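Local coordinates for protein neurotoxin (Clostridium botulinum, PDB 2QN0) that is the zinc-dependent light-chain protease of botulinum neurotoxin type C1 and cleaves the SNARE proteins syntaxin and SNAP-25, at residues G118-P123 and A182-G187; N125-D130 and K302-I307; D130-S135 and F173-N178. All coordinates share one frame; numbering follows the deposited sequence.

Interaction 1: G118-P123 and A182-G187; sequences GNNNTP and AQEGFG
G118 and N119 lay their backbone on the ring of F186, at the entry to a type I beta turn from N119 to T122. In this clostridial zinc protease the turn belongs to the loop between helix 101-112 and strand 126-128; F186 comes from the loop between strands 169-171 and 190-193. G118 O sits 3.6 Å from F186 CG, while G118 C lies above the ring, offset toward the rim. A water donates to both G118 O and G187 O, 2.8 Å from the latter, so the two backbones are also joined through solvent. N119 CA makes the central contact, a CH-pi approach 3.9 Å from the F186 ring centroid and 13° off the normal. The first torsion of F186 (chi1 -56°) sets CG beside the backbone N, and one face of the ring lies against G118 C and N119 CA. The N119 side chain departs the other way, its ND2 bonding D132 OD2. N120 N approaches F186 CE2 obliquely at 3.5 Å and gives its proton to a second water 2.8 Å away. That water lies 2.9 Å from E184 OE1, to which it can donate. The same carboxylate oxygen rests against N120 CB, and E184 OE2 is bound to T179 OG1. N121 takes its side chain away from the contact, and its N makes a weak bond back to N119 OD1 at 2.8 Å. T122 secures the turn twice: its OG1 accepts from N119 N at 2.9 Å in a fairly straight bond (163°), and its N closes the turn on N119 O. Beyond the turn, T122 O accepts from R303 NH1 of helix 283-304.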
ATOM      1  N   GLY A 118       3.427  17.490 -10.117  1.00 18.99           N
ATOM      2  CA  GLY A 118       4.103  18.611  -9.496  1.00 19.98           C
ATOM      3  C   GLY A 118       4.129  18.535  -7.984  1.00 20.85           C
ATOM      4  O   GLY A 118       3.591  17.601  -7.382  1.00 18.86           O
ATOM      5  N   ASN A 119       4.788  19.510  -7.367  1.00 19.66           N
ATOM      6  CA  ASN A 119       4.858  19.589  -5.916  1.00 21.02           C
ATOM      7  C   ASN A 119       4.812  21.059  -5.506  1.00 22.42           C
ATOM      8  O   ASN A 119       4.560  21.930  -6.340  1.00 21.97           O
ATOM      9  CB  ASN A 119       6.126  18.913  -5.371  1.00 19.53           C
ATOM     10  CG  ASN A 119       7.405  19.565  -5.860  1.00 20.76           C
ATOM     11  OD1 ASN A 119       7.411  20.722  -6.279  1.00 20.32           O
ATOM     12  ND2 ASN A 119       8.506  18.823  -5.787  1.00 21.54           N
ATOM     13  N   ASN A 120       5.057  21.331  -4.230  1.00 24.08           N
ATOM     14  CA  ASN A 120       5.010  22.700  -3.725  1.00 25.88           C
ATOM     15  C   ASN A 120       5.878  23.686  -4.504  1.00 27.09           C
ATOM     16  O   ASN A 120       5.510  24.851  -4.653  1.00 27.48           O
ATOM     17  CB  ASN A 120       5.397  22.729  -2.237  1.00 27.63           C
ATOM     18  CG  ASN A 120       6.850  22.344  -1.991  1.00 33.55           C
ATOM     19  OD1 ASN A 120       7.303  21.265  -2.387  1.00 35.26           O
ATOM     20  ND2 ASN A 120       7.586  23.226  -1.321  1.00 33.84           N
ATOM     21  N   ASN A 121       7.016  23.224  -5.013  1.00 26.41           N
ATOM     22  CA  ASN A 121       7.921  24.101  -5.752  1.00 26.55           C
ATOM     23  C   ASN A 121       7.704  24.178  -7.264  1.00 26.99           C
ATOM     24  O   ASN A 121       8.456  24.854  -7.968  1.00 27.61           O
ATOM     25  CB  ASN A 121       9.371  23.715  -5.455  1.00 27.82           C
ATOM     26  CG  ASN A 121       9.803  24.127  -4.063  1.00 30.24           C
ATOM     27  OD1 ASN A 121       9.612  25.274  -3.663  1.00 32.54           O
ATOM     28  ND2 ASN A 121      10.392  23.199  -3.321  1.00 31.41           N
ATOM     29  N   THR A 122       6.687  23.491  -7.768  1.00 25.68           N
ATOM     30  CA  THR A 122       6.391  23.528  -9.197  1.00 24.26           C
ATOM     31  C   THR A 122       5.653  24.827  -9.516  1.00 25.36           C
ATOM     32  O   THR A 122       4.728  25.209  -8.802  1.00 24.35           O
ATOM     33  CB  THR A 122       5.486  22.351  -9.613  1.00 24.33           C
ATOM     34  OG1 THR A 122       6.142  21.114  -9.313  1.00 22.20           O
ATOM     35  CG2 THR A 122       5.178  22.415 -11.103  1.00 24.41           C
ATOM     36  N   PRO A 123       6.064  25.536 -10.581  1.00 25.83           N
ATOM     37  CA  PRO A 123       5.379  26.786 -10.925  1.00 25.91           C
ATOM     38  C   PRO A 123       3.893  26.521 -11.140  1.00 26.55           C
ATOM     39  O   PRO A 123       3.513  25.474 -11.667  1.00 25.58           O
ATOM     40  CB  PRO A 123       6.084  27.221 -12.206  1.00 26.04           C
ATOM     41  CG  PRO A 123       7.482  26.732 -11.988  1.00 27.07           C
ATOM     42  CD  PRO A 123       7.257  25.341 -11.424  1.00 25.18           C
ATOM     43  N   ALA A 182       2.486  14.196  -1.050  1.00 15.44           N
ATOM     44  CA  ALA A 182       1.409  13.288  -0.650  1.00 15.42           C
ATOM     45  C   ALA A 182       0.548  13.870   0.468  1.00 15.78           C
ATOM     46  O   ALA A 182      -0.566  13.404   0.709  1.00 16.54           O
ATOM     47  CB  ALA A 182       1.993  11.952  -0.196  1.00 14.80           C
ATOM     48  N   GLN A 183       1.073  14.881   1.151  1.00 16.03           N
ATOM     49  CA  GLN A 183       0.360  15.521   2.258  1.00 15.84           C
ATOM     50  C   GLN A 183      -0.191  16.879   1.835  1.00 17.69           C
ATOM     51  O   GLN A 183      -0.767  17.601   2.654  1.00 18.00           O
ATOM     52  CB  GLN A 183       1.316  15.735   3.439  1.00 18.95           C
ATOM     53  CG  GLN A 183       2.065  14.487   3.881  1.00 18.92           C
ATOM     54  CD  GLN A 183       3.180  14.780   4.873  1.00 21.07           C
ATOM     55  OE1 GLN A 183       3.556  15.935   5.094  1.00 23.27           O
ATOM     56  NE2 GLN A 183       3.726  13.729   5.467  1.00 19.83           N
ATOM     57  N   GLU A 184      -0.038  17.214   0.557  1.00 16.04           N
ATOM     58  CA  GLU A 184      -0.458  18.525   0.070  1.00 17.53           C
ATOM     59  C   GLU A 184      -1.364  18.557  -1.161  1.00 16.90           C
ATOM     60  O   GLU A 184      -1.219  19.433  -2.015  1.00 18.35           O
ATOM     61  CB  GLU A 184       0.796  19.363  -0.193  1.00 19.90           C
ATOM     62  CG  GLU A 184       1.637  19.619   1.053  1.00 24.26           C
ATOM     63  CD  GLU A 184       3.037  20.115   0.730  1.00 29.14           C
ATOM     64  OE1 GLU A 184       3.222  20.735  -0.337  1.00 30.58           O
ATOM     65  OE2 GLU A 184       3.952  19.895   1.551  1.00 31.69           O
ATOM     66  N   GLY A 185      -2.296  17.613  -1.244  1.00 15.71           N
ATOM     67  CA  GLY A 185      -3.220  17.571  -2.366  1.00 15.04           C
ATOM     68  C   GLY A 185      -2.702  16.987  -3.672  1.00 15.41           C
ATOM     69  O   GLY A 185      -3.447  16.323  -4.393  1.00 17.01           O
ATOM     70  N   PHE A 186      -1.434  17.229  -3.986  1.00 14.92           N
ATOM     71  CA  PHE A 186      -0.857  16.718  -5.234  1.00 16.59           C
ATOM     72  C   PHE A 186      -0.885  15.197  -5.291  1.00 16.08           C
ATOM     73  O   PHE A 186      -1.336  14.596  -6.269  1.00 15.86           O
ATOM     74  CB  PHE A 186       0.608  17.132  -5.369  1.00 17.46           C
ATOM     75  CG  PHE A 186       0.841  18.611  -5.294  1.00 19.76           C
ATOM     76  CD1 PHE A 186       0.500  19.439  -6.357  1.00 21.68           C
ATOM     77  CD2 PHE A 186       1.418  19.173  -4.160  1.00 20.01           C
ATOM     78  CE1 PHE A 186       0.733  20.813  -6.291  1.00 22.03           C
ATOM     79  CE2 PHE A 186       1.655  20.544  -4.086  1.00 21.14           C
ATOM     80  CZ  PHE A 186       1.311  21.363  -5.155  1.00 20.96           C
ATOM     81  N   GLY A 187      -0.381  14.585  -4.228  1.00 16.23           N
ATOM     82  CA  GLY A 187      -0.279  13.143  -4.192  1.00 13.99           C
ATOM     83  C   GLY A 187       1.096  12.848  -4.764  1.00 15.51           C
ATOM     84  O   GLY A 187       1.763  13.759  -5.265  1.00 15.96           O
TER
HETATM   85  O   HOH W   1       3.871  14.708  -6.812  1.00 15.25           O
HETATM   86  O   HOH W   2       5.024  19.376  -2.214  1.00 26.59           O

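Interaction 2: N125-D130 and K302-I307; sequences NTFDFD and KRLNSI
I307 reaches F127 with three carbons, and its side chain crosses that of F127 at about a right angle. From CB the chain forks: CG2 is anti to the backbone N, whereas CG1 is anti to the carbonyl carbon (chi1 -50°). CG2 stands over the middle of the F127 ring, 4.0 Å from its centroid and 13° off the normal, a CH-pi contact. The same methyl also touches the backbone, 3.8 Å from N125 O. CG1 lies over the same ring face but nearer the rim, close to CE1 and CZ. At the tip, CD1 comes within 3.7 Å of F127 CE1, lies equally near CD1 of that ring, and also meets T126 O. L304 approaches differently: its CD2 lies in the plane of the F127 ring, at the edge, 3.9 Å from CZ. This is the C-terminal part of helix 283-304; the chain after it soon forms strand 309-311, which pairs with 126-128 in a two-stranded parallel sheet. F127 bonds through its backbone to T309 and N311 there, and its ring meets F116 edge-to-face. Where the sheet begins, the backbones are very close, with N125 CA 4.1 Å from I307 CA. I307 CA points its hydrogen at N125 O (3.5 Å, 147° at the hydrogen), and N125 CB presses on S306 O at 3.1 Å. The turn out of the helix is held by K302 O, which takes N305 N and S306 OG from opposite faces of its carbonyl plane. On the R303 side, a water 2.8 Å from T126 O can donate to it and accepts from R303 NH1, which it meets in the plane of the guanidinium.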
ATOM      1  N   ASN A 125       1.862  27.502 -13.300  1.00 24.82           N
ATOM      2  CA  ASN A 125       1.445  27.282 -14.686  1.00 25.67           C
ATOM      3  C   ASN A 125       2.069  26.040 -15.319  1.00 25.45           C
ATOM      4  O   ASN A 125       1.951  25.833 -16.527  1.00 25.23           O
ATOM      5  CB  ASN A 125       1.804  28.501 -15.545  1.00 27.15           C
ATOM      6  CG  ASN A 125       3.303  28.650 -15.758  1.00 30.18           C
ATOM      7  OD1 ASN A 125       4.104  27.883 -15.219  1.00 31.00           O
ATOM      8  ND2 ASN A 125       3.689  29.646 -16.548  1.00 32.65           N
ATOM      9  N   THR A 126       2.699  25.202 -14.503  1.00 24.63           N
ATOM     10  CA  THR A 126       3.392  24.028 -15.019  1.00 23.02           C
ATOM     11  C   THR A 126       2.941  22.645 -14.554  1.00 23.70           C
ATOM     12  O   THR A 126       2.535  22.460 -13.406  1.00 20.95           O
ATOM     13  CB  THR A 126       4.898  24.145 -14.704  1.00 23.72           C
ATOM     14  OG1 THR A 126       5.417  25.337 -15.305  1.00 25.72           O
ATOM     15  CG2 THR A 126       5.666  22.932 -15.224  1.00 24.68           C
ATOM     16  N   PHE A 127       3.018  21.687 -15.478  1.00 21.84           N
ATOM     17  CA  PHE A 127       2.725  20.276 -15.213  1.00 21.23           C
ATOM     18  C   PHE A 127       4.118  19.649 -15.297  1.00 22.77           C
ATOM     19  O   PHE A 127       4.752  19.719 -16.348  1.00 23.51           O
ATOM     20  CB  PHE A 127       1.866  19.639 -16.319  1.00 21.45           C
ATOM     21  CG  PHE A 127       0.377  19.682 -16.072  1.00 19.88           C
ATOM     22  CD1 PHE A 127      -0.147  19.994 -14.823  1.00 19.31           C
ATOM     23  CD2 PHE A 127      -0.508  19.367 -17.104  1.00 20.79           C
ATOM     24  CE1 PHE A 127      -1.530  19.991 -14.606  1.00 17.81           C
ATOM     25  CE2 PHE A 127      -1.889  19.360 -16.896  1.00 21.35           C
ATOM     26  CZ  PHE A 127      -2.402  19.673 -15.645  1.00 18.97           C
ATOM     27  N   ASP A 128       4.608  19.060 -14.210  1.00 21.11           N
ATOM     28  CA  ASP A 128       5.930  18.434 -14.225  1.00 21.73           C
ATOM     29  C   ASP A 128       5.789  16.936 -13.990  1.00 22.48           C
ATOM     30  O   ASP A 128       5.600  16.485 -12.861  1.00 21.02           O
ATOM     31  CB  ASP A 128       6.829  19.051 -13.152  1.00 22.45           C
ATOM     32  CG  ASP A 128       8.236  18.479 -13.162  1.00 25.79           C
ATOM     33  OD1 ASP A 128       8.557  17.669 -14.059  1.00 25.20           O
ATOM     34  OD2 ASP A 128       9.027  18.847 -12.269  1.00 26.36           O
ATOM     35  N   PHE A 129       5.888  16.167 -15.069  1.00 21.44           N
ATOM     36  CA  PHE A 129       5.748  14.721 -14.987  1.00 20.66           C
ATOM     37  C   PHE A 129       6.981  13.988 -14.462  1.00 20.83           C
ATOM     38  O   PHE A 129       6.966  12.764 -14.329  1.00 19.96           O
ATOM     39  CB  PHE A 129       5.321  14.185 -16.358  1.00 19.32           C
ATOM     40  CG  PHE A 129       3.926  14.599 -16.753  1.00 19.75           C
ATOM     41  CD1 PHE A 129       2.825  13.839 -16.369  1.00 20.57           C
ATOM     42  CD2 PHE A 129       3.708  15.777 -17.465  1.00 18.99           C
ATOM     43  CE1 PHE A 129       1.530  14.240 -16.683  1.00 19.74           C
ATOM     44  CE2 PHE A 129       2.416  16.190 -17.785  1.00 17.91           C
ATOM     45  CZ  PHE A 129       1.322  15.421 -17.393  1.00 18.97           C
ATOM     46  N   ASP A 130       8.044  14.733 -14.153  1.00 19.63           N
ATOM     47  CA  ASP A 130       9.270  14.132 -13.616  1.00 21.10           C
ATOM     48  C   ASP A 130       9.553  14.602 -12.190  1.00 19.65           C
ATOM     49  O   ASP A 130      10.632  14.339 -11.654  1.00 21.24           O
ATOM     50  CB  ASP A 130      10.495  14.490 -14.471  1.00 21.46           C
ATOM     51  CG  ASP A 130      10.495  13.809 -15.826  1.00 23.38           C
ATOM     52  OD1 ASP A 130      10.156  12.608 -15.900  1.00 24.16           O
ATOM     53  OD2 ASP A 130      10.857  14.476 -16.817  1.00 25.62           O
ATOM     54  N   LYS A 302      -6.770  25.972  -8.720  1.00 25.65           N
ATOM     55  CA  LYS A 302      -6.193  27.210  -9.231  1.00 27.69           C
ATOM     56  C   LYS A 302      -5.118  26.883 -10.264  1.00 27.57           C
ATOM     57  O   LYS A 302      -5.040  27.519 -11.317  1.00 26.53           O
ATOM     58  CB  LYS A 302      -5.580  28.023  -8.087  1.00 31.71           C
ATOM     59  CG  LYS A 302      -4.824  29.258  -8.541  1.00 39.30           C
ATOM     60  CD  LYS A 302      -4.200  29.989  -7.363  1.00 45.06           C
ATOM     61  CE  LYS A 302      -3.423  31.210  -7.826  1.00 48.38           C
ATOM     62  NZ  LYS A 302      -4.295  32.168  -8.564  1.00 51.21           N
ATOM     63  N   ARG A 303      -4.287  25.889  -9.961  1.00 23.55           N
ATOM     64  CA  ARG A 303      -3.236  25.487 -10.886  1.00 22.59           C
ATOM     65  C   ARG A 303      -3.858  25.019 -12.196  1.00 22.33           C
ATOM     66  O   ARG A 303      -3.398  25.394 -13.273  1.00 23.52           O
ATOM     67  CB  ARG A 303      -2.386  24.357 -10.285  1.00 21.09           C
ATOM     68  CG  ARG A 303      -1.357  24.807  -9.251  1.00 21.61           C
ATOM     69  CD  ARG A 303      -0.665  23.605  -8.614  1.00 20.84           C
ATOM     70  NE  ARG A 303       0.353  23.979  -7.634  1.00 21.02           N
ATOM     71  CZ  ARG A 303       1.633  24.206  -7.922  1.00 20.90           C
ATOM     72  NH1 ARG A 303       2.071  24.103  -9.169  1.00 21.39           N
ATOM     73  NH2 ARG A 303       2.481  24.526  -6.953  1.00 21.90           N
ATOM     74  N   LEU A 304      -4.912  24.212 -12.103  1.00 21.25           N
ATOM     75  CA  LEU A 304      -5.570  23.695 -13.297  1.00 23.03           C
ATOM     76  C   LEU A 304      -6.125  24.797 -14.195  1.00 24.94           C
ATOM     77  O   LEU A 304      -6.351  24.581 -15.387  1.00 24.53           O
ATOM     78  CB  LEU A 304      -6.683  22.717 -12.913  1.00 21.52           C
ATOM     79  CG  LEU A 304      -6.199  21.397 -12.293  1.00 21.06           C
ATOM     80  CD1 LEU A 304      -7.393  20.547 -11.894  1.00 20.36           C
ATOM     81  CD2 LEU A 304      -5.309  20.648 -13.296  1.00 19.98           C
ATOM     82  N   ASN A 305      -6.345  25.979 -13.629  1.00 25.20           N
ATOM     83  CA  ASN A 305      -6.851  27.101 -14.413  1.00 25.87           C
ATOM     84  C   ASN A 305      -5.690  27.934 -14.947  1.00 26.81           C
ATOM     85  O   ASN A 305      -5.905  28.924 -15.644  1.00 28.24           O
ATOM     86  CB  ASN A 305      -7.740  28.017 -13.561  1.00 25.50           C
ATOM     87  CG  ASN A 305      -9.044  27.369 -13.159  1.00 24.41           C
ATOM     88  OD1 ASN A 305      -9.719  26.739 -13.972  1.00 27.33           O
ATOM     89  ND2 ASN A 305      -9.418  27.539 -11.895  1.00 25.67           N
ATOM     90  N   SER A 306      -4.463  27.527 -14.629  1.00 25.98           N
ATOM     91  CA  SER A 306      -3.283  28.284 -15.042  1.00 25.71           C
ATOM     92  C   SER A 306      -2.234  27.542 -15.866  1.00 25.13           C
ATOM     93  O   SER A 306      -1.217  28.131 -16.232  1.00 24.73           O
ATOM     94  CB  SER A 306      -2.590  28.850 -13.800  1.00 26.11           C
ATOM     95  OG  SER A 306      -3.531  29.415 -12.903  1.00 28.49           O
ATOM     96  N   ILE A 307      -2.459  26.266 -16.161  1.00 23.92           N
ATOM     97  CA  ILE A 307      -1.462  25.503 -16.908  1.00 23.57           C
ATOM     98  C   ILE A 307      -1.217  25.991 -18.332  1.00 23.83           C
ATOM     99  O   ILE A 307      -2.135  26.044 -19.149  1.00 24.28           O
ATOM    100  CB  ILE A 307      -1.824  24.003 -16.978  1.00 22.11           C
ATOM    101  CG1 ILE A 307      -2.162  23.474 -15.580  1.00 20.22           C
ATOM    102  CG2 ILE A 307      -0.648  23.227 -17.547  1.00 21.26           C
ATOM    103  CD1 ILE A 307      -1.027  23.607 -14.574  1.00 20.38           C
TER
HETATM  104  O   HOH W   3       0.700  23.670 -11.664  1.00 19.89           O

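Interaction 3: D130-S135 and F173-N178; sequences DVDFNS and FKLTNN
D132 OD1 accepts two bonds from the 173-178 loop, from N178 ND2 and from L175 N, which reach it from opposite faces of the carboxylate plane. The bond from N178 ND2 is 3.0 Å long and arrives on the syn side, somewhat bent (144° at the hydrogen). D132 and N178 meet tip to tip, yet their carboxylate and amide planes are 74° apart. L175 N lies 3.0 Å from D132 OD1, coming from above the carboxylate plane in a straighter bond of 161°. Both side chains have further partners: D132 OD2 takes N119 ND2, and N178 OD1 takes N121 ND2. D132 presents its carboxylate from a type II' beta turn running from V131 to N134, with CG anti to the carbonyl carbon, beside the backbone N; L175 to N178 form a type I turn in the partner loop. K174 spans that second turn, its NZ 2.8 Å from N178 O and also in a cation-pi contact with F180. Its CB, by contrast, touches the D132 side, 3.8 Å from OD1. A water beside F133 accepts from its N and lies 2.7 Å from N134 OD1, to which it can donate; its link to F173 O is weak. The apolar packing centres on F133. Its CD2 lies 3.5 Å from F173 CB, the two phenylalanine side chains crossing at about a right angle. K174 O lies at the ring edge, near its plane, 3.8 Å from CE2; L175 CD2 comes obliquely to CE2 at 4.2 Å. The direct hydrogen bonds between the two segments converge on one carboxylate oxygen: a backbone N-H and a side-chain amide share it while a third donor holds the other oxygen, which would probably favour the charged form of D132.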
ATOM      1  N   ASP A 130       8.044  14.733 -14.153  1.00 19.63           N
ATOM      2  CA  ASP A 130       9.270  14.132 -13.616  1.00 21.10           C
ATOM      3  C   ASP A 130       9.553  14.602 -12.190  1.00 19.65           C
ATOM      4  O   ASP A 130      10.632  14.339 -11.654  1.00 21.24           O
ATOM      5  CB  ASP A 130      10.495  14.490 -14.471  1.00 21.46           C
ATOM      6  CG  ASP A 130      10.495  13.809 -15.826  1.00 23.38           C
ATOM      7  OD1 ASP A 130      10.156  12.608 -15.900  1.00 24.16           O
ATOM      8  OD2 ASP A 130      10.857  14.476 -16.817  1.00 25.62           O
ATOM      9  N   VAL A 131       8.596  15.286 -11.570  1.00 19.88           N
ATOM     10  CA  VAL A 131       8.821  15.806 -10.222  1.00 20.70           C
ATOM     11  C   VAL A 131       9.175  14.742  -9.190  1.00 19.05           C
ATOM     12  O   VAL A 131       8.607  13.647  -9.183  1.00 19.18           O
ATOM     13  CB  VAL A 131       7.600  16.610  -9.707  1.00 20.15           C
ATOM     14  CG1 VAL A 131       6.452  15.673  -9.370  1.00 20.91           C
ATOM     15  CG2 VAL A 131       8.004  17.432  -8.496  1.00 22.55           C
ATOM     16  N   ASP A 132      10.123  15.084  -8.320  1.00 19.44           N
ATOM     17  CA  ASP A 132      10.590  14.191  -7.265  1.00 19.04           C
ATOM     18  C   ASP A 132      10.902  12.791  -7.773  1.00 19.88           C
ATOM     19  O   ASP A 132      11.856  12.607  -8.530  1.00 21.27           O
ATOM     20  CB  ASP A 132       9.559  14.136  -6.134  1.00 19.84           C
ATOM     21  CG  ASP A 132       9.487  15.437  -5.358  1.00 20.87           C
ATOM     22  OD1 ASP A 132      10.551  15.922  -4.922  1.00 22.21           O
ATOM     23  OD2 ASP A 132       8.372  15.975  -5.182  1.00 19.80           O
ATOM     24  N   PHE A 133      10.109  11.806  -7.359  1.00 17.55           N
ATOM     25  CA  PHE A 133      10.319  10.425  -7.785  1.00 18.31           C
ATOM     26  C   PHE A 133       9.093   9.828  -8.474  1.00 18.27           C
ATOM     27  O   PHE A 133       8.885   8.612  -8.444  1.00 20.22           O
ATOM     28  CB  PHE A 133      10.704   9.568  -6.575  1.00 18.25           C
ATOM     29  CG  PHE A 133      12.067   9.882  -6.031  1.00 19.68           C
ATOM     30  CD1 PHE A 133      13.202   9.306  -6.586  1.00 20.90           C
ATOM     31  CD2 PHE A 133      12.221  10.798  -4.997  1.00 21.19           C
ATOM     32  CE1 PHE A 133      14.472   9.640  -6.122  1.00 23.03           C
ATOM     33  CE2 PHE A 133      13.485  11.138  -4.526  1.00 23.13           C
ATOM     34  CZ  PHE A 133      14.614  10.557  -5.092  1.00 25.01           C
ATOM     35  N   ASN A 134       8.291  10.678  -9.109  1.00 16.15           N
ATOM     36  CA  ASN A 134       7.084  10.212  -9.789  1.00 16.66           C
ATOM     37  C   ASN A 134       7.358   9.449 -11.082  1.00 17.38           C
ATOM     38  O   ASN A 134       6.513   8.674 -11.538  1.00 16.45           O
ATOM     39  CB  ASN A 134       6.146  11.385 -10.077  1.00 17.50           C
ATOM     40  CG  ASN A 134       5.390  11.850  -8.843  1.00 17.96           C
ATOM     41  OD1 ASN A 134       5.503  11.258  -7.767  1.00 16.81           O
ATOM     42  ND2 ASN A 134       4.606  12.912  -8.997  1.00 17.12           N
ATOM     43  N   SER A 135       8.520   9.675 -11.687  1.00 18.19           N
ATOM     44  CA  SER A 135       8.856   8.961 -12.915  1.00 18.37           C
ATOM     45  C   SER A 135      10.053   8.056 -12.645  1.00 21.26           C
ATOM     46  O   SER A 135      10.955   8.419 -11.894  1.00 21.58           O
ATOM     47  CB  SER A 135       9.169   9.948 -14.052  1.00 19.83           C
ATOM     48  OG  SER A 135      10.338  10.703 -13.798  1.00 20.03           O
ATOM     49  N   PHE A 173       8.416   9.616  -1.614  1.00 16.69           N
ATOM     50  CA  PHE A 173       9.759  10.173  -1.520  1.00 18.45           C
ATOM     51  C   PHE A 173       9.842  11.555  -2.137  1.00 19.33           C
ATOM     52  O   PHE A 173       9.059  11.893  -3.018  1.00 19.49           O
ATOM     53  CB  PHE A 173      10.721   9.215  -2.219  1.00 18.36           C
ATOM     54  CG  PHE A 173      10.558   7.787  -1.780  1.00 20.23           C
ATOM     55  CD1 PHE A 173      11.296   7.283  -0.718  1.00 21.21           C
ATOM     56  CD2 PHE A 173       9.608   6.968  -2.385  1.00 21.20           C
ATOM     57  CE1 PHE A 173      11.091   5.983  -0.259  1.00 21.26           C
ATOM     58  CE2 PHE A 173       9.395   5.669  -1.931  1.00 20.80           C
ATOM     59  CZ  PHE A 173      10.138   5.178  -0.867  1.00 20.43           C
ATOM     60  N   LYS A 174      10.799  12.353  -1.674  1.00 19.90           N
ATOM     61  CA  LYS A 174      10.948  13.705  -2.187  1.00 23.19           C
ATOM     62  C   LYS A 174      12.406  14.139  -2.195  1.00 24.92           C
ATOM     63  O   LYS A 174      13.250  13.534  -1.529  1.00 23.61           O
ATOM     64  CB  LYS A 174      10.156  14.678  -1.311  1.00 23.74           C
ATOM     65  CG  LYS A 174      10.756  14.836   0.085  1.00 26.16           C
ATOM     66  CD  LYS A 174      10.010  15.865   0.916  1.00 26.96           C
ATOM     67  CE  LYS A 174      10.695  16.078   2.255  1.00 28.51           C
ATOM     68  NZ  LYS A 174      12.073  16.624   2.091  1.00 29.91           N
ATOM     69  N   LEU A 175      12.697  15.191  -2.955  1.00 27.81           N
ATOM     70  CA  LEU A 175      14.049  15.728  -3.007  1.00 31.45           C
ATOM     71  C   LEU A 175      14.243  16.520  -1.714  1.00 33.57           C
ATOM     72  O   LEU A 175      13.274  16.986  -1.114  1.00 32.94           O
ATOM     73  CB  LEU A 175      14.220  16.642  -4.223  1.00 32.42           C
ATOM     74  CG  LEU A 175      14.045  15.984  -5.595  1.00 32.67           C
ATOM     75  CD1 LEU A 175      14.270  17.021  -6.687  1.00 35.33           C
ATOM     76  CD2 LEU A 175      15.024  14.830  -5.746  1.00 32.64           C
ATOM     77  N   THR A 176      15.494  16.671  -1.295  1.00 35.94           N
ATOM     78  CA  THR A 176      15.828  17.374  -0.059  1.00 39.04           C
ATOM     79  C   THR A 176      15.125  18.708   0.204  1.00 40.07           C
ATOM     80  O   THR A 176      14.559  18.910   1.279  1.00 40.85           O
ATOM     81  CB  THR A 176      17.351  17.613   0.035  1.00 39.40           C
ATOM     82  OG1 THR A 176      18.037  16.358  -0.056  1.00 41.14           O
ATOM     83  CG2 THR A 176      17.706  18.274   1.358  1.00 40.76           C
ATOM     84  N   ASN A 177      15.154  19.614  -0.768  1.00 41.50           N
ATOM     85  CA  ASN A 177      14.546  20.932  -0.587  1.00 42.48           C
ATOM     86  C   ASN A 177      13.037  21.048  -0.788  1.00 40.79           C
ATOM     87  O   ASN A 177      12.500  22.157  -0.806  1.00 41.30           O
ATOM     88  CB  ASN A 177      15.254  21.957  -1.478  1.00 46.36           C
ATOM     89  CG  ASN A 177      16.726  22.106  -1.137  1.00 49.19           C
ATOM     90  OD1 ASN A 177      17.088  22.330   0.020  1.00 51.21           O
ATOM     91  ND2 ASN A 177      17.582  21.986  -2.144  1.00 51.32           N
ATOM     92  N   ASN A 178      12.346  19.922  -0.936  1.00 37.44           N
ATOM     93  CA  ASN A 178      10.899  19.965  -1.112  1.00 34.03           C
ATOM     94  C   ASN A 178      10.191  19.401   0.116  1.00 31.89           C
ATOM     95  O   ASN A 178      10.828  18.886   1.035  1.00 30.47           O
ATOM     96  CB  ASN A 178      10.465  19.154  -2.342  1.00 33.91           C
ATOM     97  CG  ASN A 178      11.114  19.635  -3.626  1.00 34.85           C
ATOM     98  OD1 ASN A 178      11.246  20.838  -3.861  1.00 33.50           O
ATOM     99  ND2 ASN A 178      11.506  18.692  -4.478  1.00 32.60           N
TER
HETATM  100  O   HOH W   4       7.472  11.545  -5.977  1.00 18.33           O

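In the fold
All three contacts lie on one side of the chain's centre. Interaction 1 lies between the other two, its centre about 10 Å from each; the centres of interactions 2 and 3 are about 16 Å apart, and these two share D130. Along the chain, 118-123, 125-130 and 130-135 run almost without a break, followed by 173-178, 182-187 and finally 302-307. One extended passage after helix 101-112 therefore meets the loop between strands 169-171 and 190-193 twice and the end of helix 283-304 once. R303, from interaction 2, joins T122 and F186, whereas N119 and N121 reach interaction 3, so loops that lead into strands of the large mixed sheet are tied to that helix within the protease fold.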